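Local coordinates for protein putative carbohydrate-active enzyme (Uncultured organism, PDB 5WH8) that probably hydrolyses O-glycosidic bonds in cellulose-like polysaccharides, through the family 5 glycoside hydrolase barrel of a longer, multi-modular cellulase, at residues Leu51-Val55 / Lys99-Tyr103; Asn87-Asp91 / Tyr131-His136; Ile105-His109 / Asp124-Trp129; Lys135-Asp139 / Asn174-Lys178; Ile168-Arg172 / Leu199-Val204. All blocks are in the same frame, centred on the assembly; numbering follows the deposited sequence.

Contact 1: Leu51-Val55 / Lys99-Tyr103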
# COMPACT_ATOMS: atom_id res chain seq x y z
N LEU A 51 10.62 11.95 1.85
CA LEU A 51 9.28 11.97 1.30
C LEU A 51 9.00 13.25 0.49
O LEU A 51 8.29 13.21 -0.50
CB LEU A 51 8.24 11.81 2.41
CG LEU A 51 7.87 10.37 2.81
CD1 LEU A 51 7.08 9.73 1.71
CD2 LEU A 51 9.07 9.54 3.15
N THR A 52 9.61 14.37 0.87
CA THR A 52 9.49 15.59 0.07
C THR A 52 10.08 15.35 -1.34
O THR A 52 9.47 15.76 -2.33
CB THR A 52 10.18 16.81 0.77
OG1 THR A 52 9.46 17.16 1.94
CG2 THR A 52 10.17 18.02 -0.13
N ALA A 53 11.22 14.68 -1.43
CA ALA A 53 11.80 14.34 -2.73
C ALA A 53 10.89 13.40 -3.51
O ALA A 53 10.72 13.55 -4.72
CB ALA A 53 13.21 13.71 -2.56
N LEU A 54 10.31 12.40 -2.84
CA LEU A 54 9.41 11.50 -3.53
C LEU A 54 8.23 12.25 -4.15
O LEU A 54 7.78 11.94 -5.27
CB LEU A 54 8.90 10.42 -2.57
CG LEU A 54 9.87 9.24 -2.38
CD1 LEU A 54 9.44 8.42 -1.19
CD2 LEU A 54 9.89 8.39 -3.64
N VAL A 55 7.68 13.21 -3.42
CA VAL A 55 6.52 13.96 -3.93
C VAL A 55 6.91 14.96 -5.00
O VAL A 55 6.32 14.96 -6.10
CB VAL A 55 5.81 14.66 -2.76
CG1 VAL A 55 4.66 15.53 -3.25
CG2 VAL A 55 5.28 13.63 -1.77
N LYS A 99 1.12 16.75 5.28
CA LYS A 99 1.74 18.04 4.99
C LYS A 99 2.11 18.18 3.52
O LYS A 99 2.12 19.29 2.98
CB LYS A 99 2.98 18.25 5.86
CG LYS A 99 2.66 18.58 7.32
CD LYS A 99 3.93 18.70 8.16
CE LYS A 99 3.65 19.36 9.51
NZ LYS A 99 2.40 18.86 10.15
N LEU A 100 2.42 17.04 2.87
CA LEU A 100 2.77 16.99 1.45
C LEU A 100 1.57 16.74 0.54
O LEU A 100 1.71 16.82 -0.67
CB LEU A 100 3.82 15.90 1.21
CG LEU A 100 5.19 16.17 1.85
CD1 LEU A 100 6.05 14.90 1.84
CD2 LEU A 100 5.92 17.32 1.15
N GLY A 101 0.40 16.46 1.11
CA GLY A 101 -0.80 16.20 0.33
C GLY A 101 -0.74 14.91 -0.48
O GLY A 101 -1.21 14.89 -1.62
N ILE A 102 -0.16 13.85 0.08
CA ILE A 102 -0.26 12.53 -0.55
C ILE A 102 -0.97 11.52 0.33
O ILE A 102 -1.02 11.65 1.57
CB ILE A 102 1.12 11.93 -0.93
CG1 ILE A 102 2.07 11.84 0.26
CG2 ILE A 102 1.75 12.77 -2.09
CD1 ILE A 102 3.28 10.94 -0.03
N TYR A 103 -1.52 10.51 -0.32
CA TYR A 103 -2.23 9.44 0.39
C TYR A 103 -1.20 8.56 1.13
O TYR A 103 -0.02 8.47 0.76
CB TYR A 103 -3.12 8.64 -0.61
CG TYR A 103 -4.22 9.52 -1.15
CD1 TYR A 103 -5.40 9.70 -0.42
CD2 TYR A 103 -4.06 10.25 -2.32
CE1 TYR A 103 -6.38 10.55 -0.86
CE2 TYR A 103 -5.05 11.09 -2.78
CZ TYR A 103 -6.20 11.24 -2.04
OH TYR A 103 -7.15 12.11 -2.51
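With CG1 of Val55 anti to the backbone N (chi1 176°), the other branch, CG2, swings across toward Leu100 and Ile102. Ile102 answers with CG1 lodged between its own backbone N and carbonyl carbon (chi1 56°), which turns CG2 and CD1 to the same methyl. Val55 CG2 therefore lies 3.6 Å from Ile102 CG2, with Ile102 CD1 and Leu100 CD1 close by. The two leucine methyls divide the work: Leu100 CD1 settles against the backbone of Leu51, 3.6 Å from its carbonyl C, while the Leu100 and Thr52 side chains cross at about a right angle, Leu100 CD2 lying 3.6 Å from Thr52 OG1. That hydroxyl is already bonded to Glu48 O one turn back, so the methyl meets an oxygen whose polar needs are met. In this (beta/alpha)8 barrel the contact joins two successive outer helices, 48-56 and 83-100, just where the second one ends. A Schellman motif closes that end, with Gly101 at positive phi, and the reversal carries the chain from Leu100 to Ile102 so that both side chains face helix 48-56. Leu51 and Ile102 also both rest on Phe63 of strand 62-68.

Contact 2: Asn87-Asp91 / Tyr131-His136; sequences NAYID and YMSAKH. With EDO (1,2-ethanediol), chain J.
Asp91 meets Tyr131 and His136 where two neighbouring helices of the (beta/alpha)8 barrel, 83-100 and 122-135, pack side by side; the short helical segments cross at -39°, 11.6 Å apart. From CB the Asp91 side chain sets CG anti to its carbonyl carbon (chi1 -70°), and CG lies 3.7 Å from both His136 NE2 and Tyr131 OH. Beyond it, OD1 accepts from His136 NE2 at 2.7 Å, the N-H approaching from well above the carboxylate plane, and also touches Met132 SD. OD2 presents its syn lone pair to the hydroxyl of Tyr131, with Tyr131 OH 2.6 Å away, and sits near the plane of that ring at its edge; carboxylate and ring are nearly coplanar. Bent at chi2 and chi4, Lys135 lays its chain beside the carboxylate, Lys135 CE 3.7 Å from Asp91 OD2, with the ammonium beyond salt-bridge distance, where its charge would probably help to stabilise the anion. Since His136 ND1 is bonded to Asp139, the imidazole is fixed at both nitrogens. The Met132 methyl CE touches both Asn87 and Ile90, 3.7 Å from Ile90 CG2. The amide of Asn87 slides past the Tyr131 ring with the two planes almost parallel, its OD1 held by Tyr75. An ethanediol, probably from the crystallisation liquor, lies over one face of Tyr131 and accepts a bond from Asn87 ND2 to its O1 at 2.8 Å.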
# COMPACT_ATOMS: atom_id res chain seq x y z
N ASN A 87 3.77 3.14 17.33
CA ASN A 87 2.57 3.89 16.94
C ASN A 87 2.88 5.38 16.72
O ASN A 87 2.41 6.00 15.76
CB ASN A 87 1.46 3.78 18.02
CG ASN A 87 0.78 2.43 18.06
OD1 ASN A 87 1.08 1.55 17.27
ND2 ASN A 87 -0.15 2.27 19.02
N ALA A 88 3.68 5.97 17.61
CA ALA A 88 3.98 7.39 17.53
C ALA A 88 4.83 7.70 16.30
O ALA A 88 4.64 8.73 15.62
CB ALA A 88 4.69 7.85 18.81
N TYR A 89 5.75 6.80 15.98
CA TYR A 89 6.57 6.91 14.78
C TYR A 89 5.72 6.86 13.50
O TYR A 89 5.95 7.63 12.56
CB TYR A 89 7.60 5.78 14.78
CG TYR A 89 8.41 5.63 13.52
CD1 TYR A 89 9.55 6.39 13.32
CD2 TYR A 89 8.06 4.70 12.55
CE1 TYR A 89 10.30 6.25 12.18
CE2 TYR A 89 8.81 4.57 11.40
CZ TYR A 89 9.93 5.34 11.23
OH TYR A 89 10.69 5.20 10.10
N ILE A 90 4.78 5.93 13.47
CA ILE A 90 3.86 5.79 12.35
C ILE A 90 3.05 7.07 12.19
O ILE A 90 2.88 7.59 11.07
CB ILE A 90 2.94 4.56 12.56
CG1 ILE A 90 3.77 3.26 12.48
CG2 ILE A 90 1.81 4.52 11.54
CD1 ILE A 90 3.09 2.01 13.06
N ASP A 91 2.54 7.58 13.32
CA ASP A 91 1.76 8.82 13.29
C ASP A 91 2.56 9.97 12.68
O ASP A 91 2.01 10.79 11.94
CB ASP A 91 1.33 9.25 14.70
CG ASP A 91 0.27 8.35 15.34
OD1 ASP A 91 -0.44 7.58 14.65
OD2 ASP A 91 0.13 8.46 16.58
N TYR A 131 -6.36 1.84 18.04
CA TYR A 131 -5.62 3.09 18.16
C TYR A 131 -5.56 3.86 16.83
O TYR A 131 -5.88 5.05 16.79
CB TYR A 131 -4.19 2.86 18.66
CG TYR A 131 -3.43 4.16 18.65
CD1 TYR A 131 -3.62 5.10 19.65
CD2 TYR A 131 -2.60 4.50 17.58
CE1 TYR A 131 -2.97 6.33 19.63
CE2 TYR A 131 -1.95 5.72 17.55
CZ TYR A 131 -2.14 6.64 18.58
OH TYR A 131 -1.50 7.86 18.58
N MET A 132 -5.16 3.20 15.75
CA MET A 132 -4.92 3.95 14.51
C MET A 132 -6.19 4.56 13.94
O MET A 132 -6.18 5.68 13.41
CB MET A 132 -4.24 3.05 13.45
CG MET A 132 -2.76 2.80 13.76
SD MET A 132 -1.77 4.33 13.65
CE MET A 132 -0.31 3.87 14.53
N SER A 133 -7.30 3.83 14.03
CA SER A 133 -8.56 4.33 13.49
C SER A 133 -9.12 5.46 14.34
O SER A 133 -9.68 6.40 13.79
CB SER A 133 -9.59 3.18 13.35
OG SER A 133 -9.83 2.48 14.56
N ALA A 134 -8.95 5.40 15.66
CA ALA A 134 -9.33 6.53 16.52
C ALA A 134 -8.44 7.76 16.26
O ALA A 134 -8.93 8.87 16.13
CB ALA A 134 -9.26 6.13 17.99
N LYS A 135 -7.14 7.54 16.15
CA LYS A 135 -6.19 8.64 15.97
C LYS A 135 -6.36 9.33 14.62
O LYS A 135 -6.23 10.55 14.52
CB LYS A 135 -4.76 8.14 16.12
CG LYS A 135 -3.66 9.19 16.00
CD LYS A 135 -3.70 10.20 17.15
CE LYS A 135 -2.41 11.01 17.23
NZ LYS A 135 -2.17 11.79 15.99
N HIS A 136 -6.67 8.54 13.59
CA HIS A 136 -6.66 9.08 12.22
C HIS A 136 -8.05 9.19 11.60
O HIS A 136 -8.17 9.38 10.40
CB HIS A 136 -5.72 8.22 11.35
CG HIS A 136 -4.31 8.29 11.83
ND1 HIS A 136 -3.56 9.46 11.77
CD2 HIS A 136 -3.54 7.38 12.46
CE1 HIS A 136 -2.38 9.24 12.32
NE2 HIS A 136 -2.34 7.99 12.75
C1 EDO J . -0.29 5.45 21.69
O1 EDO J . -0.21 4.16 21.07
C2 EDO J . 0.52 6.49 20.92
O2 EDO J . 1.92 6.28 21.15

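Contact 3: Ile105-His109 / Asp124-Trp129; sequences IIDWH and DAIPFW
Trp108, Phe128 and Trp129 form an aromatic cluster that fills the space between strand 105-109 and helix 124-129. Its dense part lies toward the barrel wall. There Trp108 CE3 stands over one face of Phe128, 3.6 Å from Phe128 CD2, with the ring planes inclined at 35°. Trp129 turns its edge toward the face of Trp108 in an offset T-shaped arrangement, planes at 64°, while Phe128 CE2 covers the centre of a Trp129 face. Ile106 CG2 meets the rims of both helix rings, 3.8 Å from Phe128 CZ and 3.7 Å from Trp129 CH2. The same CH2 comes within 3.4 Å of Ile106 O, which lies in the plane of the indole. Burial here has a price: Trp129 NE1 is enclosed against Trp108 CB, 3.8 Å away, and finds no polar partner. Trp108 reaches across because its CG is anti to the backbone N (chi1 -177°), directing the indole along the helix toward its start. Ala125 CB packs closely against that indole, 3.6 Å from Trp108 NE1, whose proton goes to Thr121. Only beyond Ala125 does the packing thin: the partly exposed Asp124 offers just its CB to the indole edge, 4.0 Å from Trp108 CH2, and its carboxylate turns away to a salt bridge with Lys83. Strand and helix run nearly antiparallel, as the first two elements of the beta-alpha-beta unit 103-109, 122-135, 142-145 in a TIM barrel.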
# COMPACT_ATOMS: atom_id res chain seq x y z
N ILE A 105 -0.82 4.72 3.06
CA ILE A 105 -1.29 3.39 3.47
C ILE A 105 -0.57 2.97 4.74
O ILE A 105 0.67 2.92 4.76
CB ILE A 105 -1.06 2.32 2.40
CG1 ILE A 105 -1.78 2.66 1.10
CG2 ILE A 105 -1.57 0.97 2.90
CD1 ILE A 105 -1.44 1.74 -0.07
N ILE A 106 -1.36 2.70 5.78
CA ILE A 106 -0.88 2.07 7.01
C ILE A 106 -1.03 0.58 6.81
O ILE A 106 -2.16 0.06 6.75
CB ILE A 106 -1.69 2.56 8.24
CG1 ILE A 106 -1.55 4.08 8.38
CG2 ILE A 106 -1.21 1.85 9.51
CD1 ILE A 106 -2.37 4.69 9.53
N ASP A 107 0.10 -0.11 6.64
CA ASP A 107 0.10 -1.55 6.29
C ASP A 107 0.58 -2.42 7.45
O ASP A 107 1.75 -2.36 7.86
CB ASP A 107 0.95 -1.72 5.02
CG ASP A 107 1.50 -3.13 4.83
OD1 ASP A 107 0.86 -4.14 5.19
OD2 ASP A 107 2.63 -3.21 4.27
N TRP A 108 -0.35 -3.19 8.02
CA TRP A 108 -0.04 -4.20 9.04
C TRP A 108 0.56 -5.40 8.30
O TRP A 108 -0.15 -6.24 7.71
CB TRP A 108 -1.30 -4.55 9.82
CG TRP A 108 -1.15 -5.54 10.96
CD1 TRP A 108 -1.59 -6.84 10.99
CD2 TRP A 108 -0.54 -5.30 12.24
NE1 TRP A 108 -1.31 -7.41 12.21
CE2 TRP A 108 -0.66 -6.49 12.99
CE3 TRP A 108 0.09 -4.19 12.82
CZ2 TRP A 108 -0.16 -6.60 14.29
CZ3 TRP A 108 0.57 -4.30 14.11
CH2 TRP A 108 0.46 -5.50 14.83
N HIS A 109 1.88 -5.45 8.29
CA HIS A 109 2.62 -6.20 7.26
C HIS A 109 2.93 -7.61 7.73
O HIS A 109 4.07 -7.92 8.06
CB HIS A 109 3.90 -5.43 6.88
CG HIS A 109 4.56 -5.87 5.60
ND1 HIS A 109 4.18 -5.38 4.37
CD2 HIS A 109 5.63 -6.67 5.35
CE1 HIS A 109 4.96 -5.86 3.42
NE2 HIS A 109 5.85 -6.66 3.99
N ASP A 124 -2.14 -8.27 19.09
CA ASP A 124 -1.59 -6.94 18.83
C ASP A 124 -2.35 -6.16 17.75
O ASP A 124 -2.41 -4.93 17.80
CB ASP A 124 -0.11 -7.05 18.43
CG ASP A 124 0.74 -7.46 19.57
OD1 ASP A 124 0.63 -6.82 20.64
OD2 ASP A 124 1.45 -8.47 19.43
N ALA A 125 -2.93 -6.87 16.78
CA ALA A 125 -3.62 -6.21 15.67
C ALA A 125 -4.88 -5.45 16.12
O ALA A 125 -5.20 -4.38 15.61
CB ALA A 125 -3.97 -7.22 14.60
N ILE A 126 -5.62 -6.03 17.07
CA ILE A 126 -6.82 -5.36 17.55
C ILE A 126 -6.49 -4.02 18.26
O ILE A 126 -7.05 -3.00 17.89
CB ILE A 126 -7.62 -6.32 18.49
CG1 ILE A 126 -8.25 -7.47 17.69
CG2 ILE A 126 -8.70 -5.59 19.26
CD1 ILE A 126 -9.27 -7.07 16.70
N PRO A 127 -5.58 -4.02 19.26
CA PRO A 127 -5.25 -2.70 19.84
C PRO A 127 -4.56 -1.73 18.88
O PRO A 127 -4.80 -0.52 18.97
CB PRO A 127 -4.33 -3.04 21.02
CG PRO A 127 -4.06 -4.49 20.94
CD PRO A 127 -5.05 -5.13 20.05
N PHE A 128 -3.76 -2.25 17.95
CA PHE A 128 -3.15 -1.42 16.91
C PHE A 128 -4.21 -0.72 16.09
O PHE A 128 -4.16 0.50 15.91
CB PHE A 128 -2.26 -2.26 16.00
CG PHE A 128 -1.66 -1.48 14.85
CD1 PHE A 128 -0.52 -0.74 15.02
CD2 PHE A 128 -2.26 -1.52 13.59
CE1 PHE A 128 0.04 -0.02 13.94
CE2 PHE A 128 -1.71 -0.81 12.51
CZ PHE A 128 -0.56 -0.08 12.69
N TRP A 129 -5.17 -1.48 15.57
CA TRP A 129 -6.14 -0.91 14.67
C TRP A 129 -7.17 -0.06 15.42
O TRP A 129 -7.66 0.91 14.86
CB TRP A 129 -6.81 -2.01 13.84
CG TRP A 129 -5.92 -2.43 12.68
CD1 TRP A 129 -5.40 -3.67 12.43
CD2 TRP A 129 -5.42 -1.56 11.64
NE1 TRP A 129 -4.63 -3.63 11.28
CE2 TRP A 129 -4.62 -2.35 10.79
CE3 TRP A 129 -5.57 -0.20 11.36
CZ2 TRP A 129 -3.99 -1.81 9.64
CZ3 TRP A 129 -4.94 0.33 10.24
CH2 TRP A 129 -4.14 -0.47 9.40

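Contact 4: Lys135-Asp139 / Asn174-Lys178; sequences KHKDD and NDPDK
A single ammonium group, Lys178 NZ, reaches the turn His136-Asp139 and bonds to its backbone carbonyls rather than to the carboxylates of Asp138 and Asp139. It donates to Lys137 O at 2.9 Å and to Asp139 O at 2.8 Å, in each case from well above the carbonyl plane. His136 O lies at a similar distance, but the angle is too poor for a bond. The lysine reaches this position by folding up: chi2, chi3 and chi4 are all bent near 60°, curling the chain back so that its tip also forms a salt bridge with Asp175 OD2, 2.7 Å from NZ and approached on the syn side. Asp175 is itself braced, because OD2 is bonded to Tyr144 and its carboxylate lies against the turn, OD2 being 3.6 Å from Lys137 CA. The turn is a type I beta turn, closed by Asp139 N to His136 O at 3.0 Å. Within it His136 ND1 points almost straight at Asp139 OD2, 2.6 Å away with an angle of 168°, the carboxylate oxygen lying in the imidazole plane. Lys137 behaves quite differently from Lys178: its fully extended chain lies alongside the Asn174 carbonyl, Lys137 CD 3.3 Å from Asn174 O, and carries its charge outward. The two segments are the loops that follow helices 122-135 and 157-172 and lead into adjacent barrel strands. A bound ethanediol also lies beside the Lys178 side chain. In this largely buried position the ammonium probably keeps its charge, since a carboxylate balances it and two carbonyl oxygens accept from it.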
# COMPACT_ATOMS: atom_id res chain seq x y z
N LYS A 135 -7.14 7.54 16.15
CA LYS A 135 -6.19 8.64 15.97
C LYS A 135 -6.36 9.33 14.62
O LYS A 135 -6.23 10.55 14.52
CB LYS A 135 -4.76 8.14 16.12
CG LYS A 135 -3.66 9.19 16.00
CD LYS A 135 -3.70 10.20 17.15
CE LYS A 135 -2.41 11.01 17.23
NZ LYS A 135 -2.17 11.79 15.99
N HIS A 136 -6.67 8.54 13.59
CA HIS A 136 -6.66 9.08 12.22
C HIS A 136 -8.05 9.19 11.60
O HIS A 136 -8.17 9.38 10.40
CB HIS A 136 -5.72 8.22 11.35
CG HIS A 136 -4.31 8.29 11.83
ND1 HIS A 136 -3.56 9.46 11.77
CD2 HIS A 136 -3.54 7.38 12.46
CE1 HIS A 136 -2.38 9.24 12.32
NE2 HIS A 136 -2.34 7.99 12.75
N LYS A 137 -9.09 9.15 12.44
CA LYS A 137 -10.47 9.32 11.95
C LYS A 137 -10.63 10.53 11.04
O LYS A 137 -11.30 10.47 10.00
CB LYS A 137 -11.46 9.46 13.13
CG LYS A 137 -12.88 9.87 12.69
CD LYS A 137 -13.81 10.17 13.87
CE LYS A 137 -15.22 10.55 13.36
NZ LYS A 137 -16.11 11.05 14.44
N ASP A 138 -10.05 11.66 11.46
CA ASP A 138 -10.28 12.92 10.76
C ASP A 138 -9.23 13.16 9.68
O ASP A 138 -9.20 14.23 9.07
CB ASP A 138 -10.30 14.07 11.76
CG ASP A 138 -11.47 13.99 12.72
OD1 ASP A 138 -12.55 13.48 12.34
OD2 ASP A 138 -11.31 14.42 13.88
N ASP A 139 -8.35 12.18 9.46
CA ASP A 139 -7.37 12.24 8.36
C ASP A 139 -7.96 11.65 7.07
O ASP A 139 -8.15 10.42 6.98
CB ASP A 139 -6.09 11.49 8.75
CG ASP A 139 -5.28 12.20 9.83
OD1 ASP A 139 -5.41 13.42 10.00
OD2 ASP A 139 -4.49 11.52 10.50
N ASN A 174 -14.67 3.51 15.15
CA ASN A 174 -13.95 4.78 15.28
C ASN A 174 -13.96 5.65 14.01
O ASN A 174 -13.98 6.89 14.09
CB ASN A 174 -12.49 4.53 15.65
CG ASN A 174 -12.33 3.86 16.99
OD1 ASN A 174 -13.02 4.20 17.96
ND2 ASN A 174 -11.41 2.91 17.07
N ASP A 175 -13.89 4.99 12.85
CA ASP A 175 -13.64 5.64 11.57
C ASP A 175 -14.54 4.99 10.50
O ASP A 175 -14.15 4.03 9.82
CB ASP A 175 -12.15 5.51 11.22
CG ASP A 175 -11.74 6.37 10.05
OD1 ASP A 175 -12.63 6.94 9.39
OD2 ASP A 175 -10.52 6.46 9.78
N PRO A 176 -15.78 5.48 10.39
CA PRO A 176 -16.80 4.79 9.59
C PRO A 176 -16.59 4.74 8.07
O PRO A 176 -17.14 3.84 7.44
CB PRO A 176 -18.08 5.59 9.90
CG PRO A 176 -17.83 6.23 11.20
CD PRO A 176 -16.36 6.51 11.28
N ASP A 177 -15.84 5.68 7.49
CA ASP A 177 -15.83 5.84 6.02
C ASP A 177 -14.49 5.57 5.30
O ASP A 177 -14.42 5.54 4.07
CB ASP A 177 -16.32 7.25 5.70
CG ASP A 177 -17.78 7.45 6.08
OD1 ASP A 177 -18.64 6.82 5.43
OD2 ASP A 177 -18.07 8.19 7.04
N LYS A 178 -13.44 5.36 6.05
CA LYS A 178 -12.08 5.23 5.49
C LYS A 178 -11.95 3.91 4.74
O LYS A 178 -12.53 2.91 5.15
CB LYS A 178 -11.07 5.34 6.63
CG LYS A 178 -9.78 6.14 6.33
CD LYS A 178 -10.04 7.55 5.89
CE LYS A 178 -10.79 8.39 6.91
NZ LYS A 178 -10.01 8.62 8.17

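Contact 5: Ile168-Arg172 / Leu199-Val204; sequences IPVIR and LSYDNV. With EDO (1,2-ethanediol), chain C.
Ile168 sets its CG2 methyl squarely over the ring of Tyr201, 3.6 Å from the centroid and only 6° off the normal, a CH-pi contact. The other branch of the isoleucine runs on past the ring, so that Ile168 CD1 lies 3.7 Å from Tyr201 CD2 and 4.1 Å from Leu199 CD1. Pro169 crosses the phenol at about a right angle, Pro169 CG standing 3.6 Å from Tyr201 OH. One turn further along the helix, Arg172 bends at chi2 (-75°) and presents the edge of its guanidinium to the loop backbone. Arg172 NH1 gives the firm bond, to Asp202 O at 2.7 Å with the oxygen in the guanidinium plane. Arg172 NH2 adds weak bonds to that oxygen and to Asn203 O, 3.1 Å away, and is shared with Lys178 O, so one flat group ties together three backbone carbonyls. Arg172 NH1 also passes near Tyr201 CB, linking the polar half of the contact to the apolar one. An ethanediol, probably from the crystallisation liquor, donates from O2 to Val204 O. The arrangement pins the loop before barrel strand 204-211 against the end of helix 157-172, with Ile168 and Arg172 both lying on Ile180 of the intervening strand 180-182.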
# COMPACT_ATOMS: atom_id res chain seq x y z
N ILE A 168 -12.27 -5.31 11.25
CA ILE A 168 -12.99 -4.22 10.60
C ILE A 168 -14.00 -3.56 11.55
O ILE A 168 -14.12 -2.34 11.56
CB ILE A 168 -13.67 -4.69 9.29
CG1 ILE A 168 -12.56 -4.93 8.23
CG2 ILE A 168 -14.69 -3.65 8.78
CD1 ILE A 168 -13.06 -5.51 6.94
N PRO A 169 -14.71 -4.35 12.38
CA PRO A 169 -15.61 -3.65 13.32
C PRO A 169 -14.89 -2.74 14.31
O PRO A 169 -15.45 -1.73 14.76
CB PRO A 169 -16.32 -4.81 14.05
CG PRO A 169 -16.29 -5.94 13.06
CD PRO A 169 -14.92 -5.81 12.40
N VAL A 170 -13.67 -3.09 14.67
CA VAL A 170 -12.85 -2.29 15.58
C VAL A 170 -12.46 -0.98 14.91
O VAL A 170 -12.45 0.08 15.53
CB VAL A 170 -11.61 -3.07 16.02
CG1 VAL A 170 -10.64 -2.19 16.79
CG2 VAL A 170 -12.01 -4.29 16.86
N ILE A 171 -12.14 -1.05 13.62
CA ILE A 171 -11.83 0.15 12.86
C ILE A 171 -13.08 1.03 12.65
O ILE A 171 -13.05 2.24 12.87
CB ILE A 171 -11.20 -0.23 11.49
CG1 ILE A 171 -9.80 -0.81 11.71
CG2 ILE A 171 -11.19 0.98 10.53
CD1 ILE A 171 -9.14 -1.33 10.41
N ARG A 172 -14.17 0.40 12.24
CA ARG A 172 -15.35 1.15 11.80
C ARG A 172 -16.11 1.78 12.97
O ARG A 172 -16.83 2.76 12.76
CB ARG A 172 -16.27 0.22 10.98
CG ARG A 172 -15.70 -0.14 9.60
CD ARG A 172 -15.83 1.04 8.65
NE ARG A 172 -14.98 1.03 7.45
CZ ARG A 172 -15.31 0.49 6.28
NH1 ARG A 172 -16.45 -0.18 6.13
NH2 ARG A 172 -14.46 0.58 5.27
N LEU A 199 -16.56 -9.94 1.69
CA LEU A 199 -16.95 -9.22 2.91
C LEU A 199 -18.21 -8.36 2.69
O LEU A 199 -18.42 -7.84 1.59
CB LEU A 199 -15.80 -8.32 3.39
CG LEU A 199 -14.54 -9.06 3.82
CD1 LEU A 199 -13.32 -8.12 3.80
CD2 LEU A 199 -14.77 -9.62 5.21
N SER A 200 -19.04 -8.22 3.72
CA SER A 200 -20.29 -7.46 3.57
C SER A 200 -20.20 -5.96 3.91
O SER A 200 -21.21 -5.26 3.92
CB SER A 200 -21.39 -8.09 4.44
OG SER A 200 -21.67 -9.39 3.96
N TYR A 201 -19.00 -5.47 4.17
CA TYR A 201 -18.80 -4.08 4.56
C TYR A 201 -18.65 -3.17 3.35
O TYR A 201 -18.19 -3.62 2.30
CB TYR A 201 -17.54 -3.96 5.43
CG TYR A 201 -17.51 -4.86 6.64
CD1 TYR A 201 -18.24 -4.56 7.77
CD2 TYR A 201 -16.74 -6.02 6.64
CE1 TYR A 201 -18.22 -5.40 8.88
CE2 TYR A 201 -16.70 -6.84 7.73
CZ TYR A 201 -17.45 -6.54 8.85
OH TYR A 201 -17.40 -7.39 9.94
N ASP A 202 -19.01 -1.90 3.50
CA ASP A 202 -18.77 -0.87 2.48
C ASP A 202 -17.29 -0.41 2.46
O ASP A 202 -16.57 -0.55 3.45
CB ASP A 202 -19.64 0.38 2.74
CG ASP A 202 -21.13 0.09 2.70
OD1 ASP A 202 -21.57 -0.74 1.88
OD2 ASP A 202 -21.86 0.74 3.48
N ASN A 203 -16.89 0.21 1.35
CA ASN A 203 -15.57 0.84 1.21
C ASN A 203 -14.46 -0.14 1.54
O ASN A 203 -13.54 0.16 2.30
CB ASN A 203 -15.47 2.10 2.08
CG ASN A 203 -16.15 3.29 1.47
OD1 ASN A 203 -16.17 3.44 0.24
ND2 ASN A 203 -16.75 4.12 2.30
N VAL A 204 -14.54 -1.32 0.92
CA VAL A 204 -13.50 -2.34 1.04
C VAL A 204 -12.93 -2.66 -0.34
O VAL A 204 -13.66 -2.83 -1.33
CB VAL A 204 -14.03 -3.65 1.70
CG1 VAL A 204 -12.98 -4.76 1.66
CG2 VAL A 204 -14.45 -3.37 3.13
C1 EDO C . -16.68 -3.90 -4.19
O1 EDO C . -16.71 -2.51 -3.83
C2 EDO C . -15.83 -4.64 -3.17
O2 EDO C . -14.43 -4.46 -3.46

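All five contacts belong to one TIM barrel, and their chemistry varies with the elements they join. Contacts 2 and 3 are buried; contacts 1, 4 and 5 are only partly so. Contact 3, strand against helix, is almost wholly aromatic and aliphatic. Contact 2 lies between helices and centres on a carboxylate; it shares helix 122-135 with contact 3, their centres about 9 Å apart. Contact 4 takes over Lys135 and His136 and moves to loops, where backbone carbonyls and charges dominate. Contact 5 combines apolar packing with guanidinium bonds and joins contact 4 through Arg172 and Lys178. Contact 1, mainly apolar, meets contact 3 only through adjoining sequence and shares helix 83-100 with contact 2.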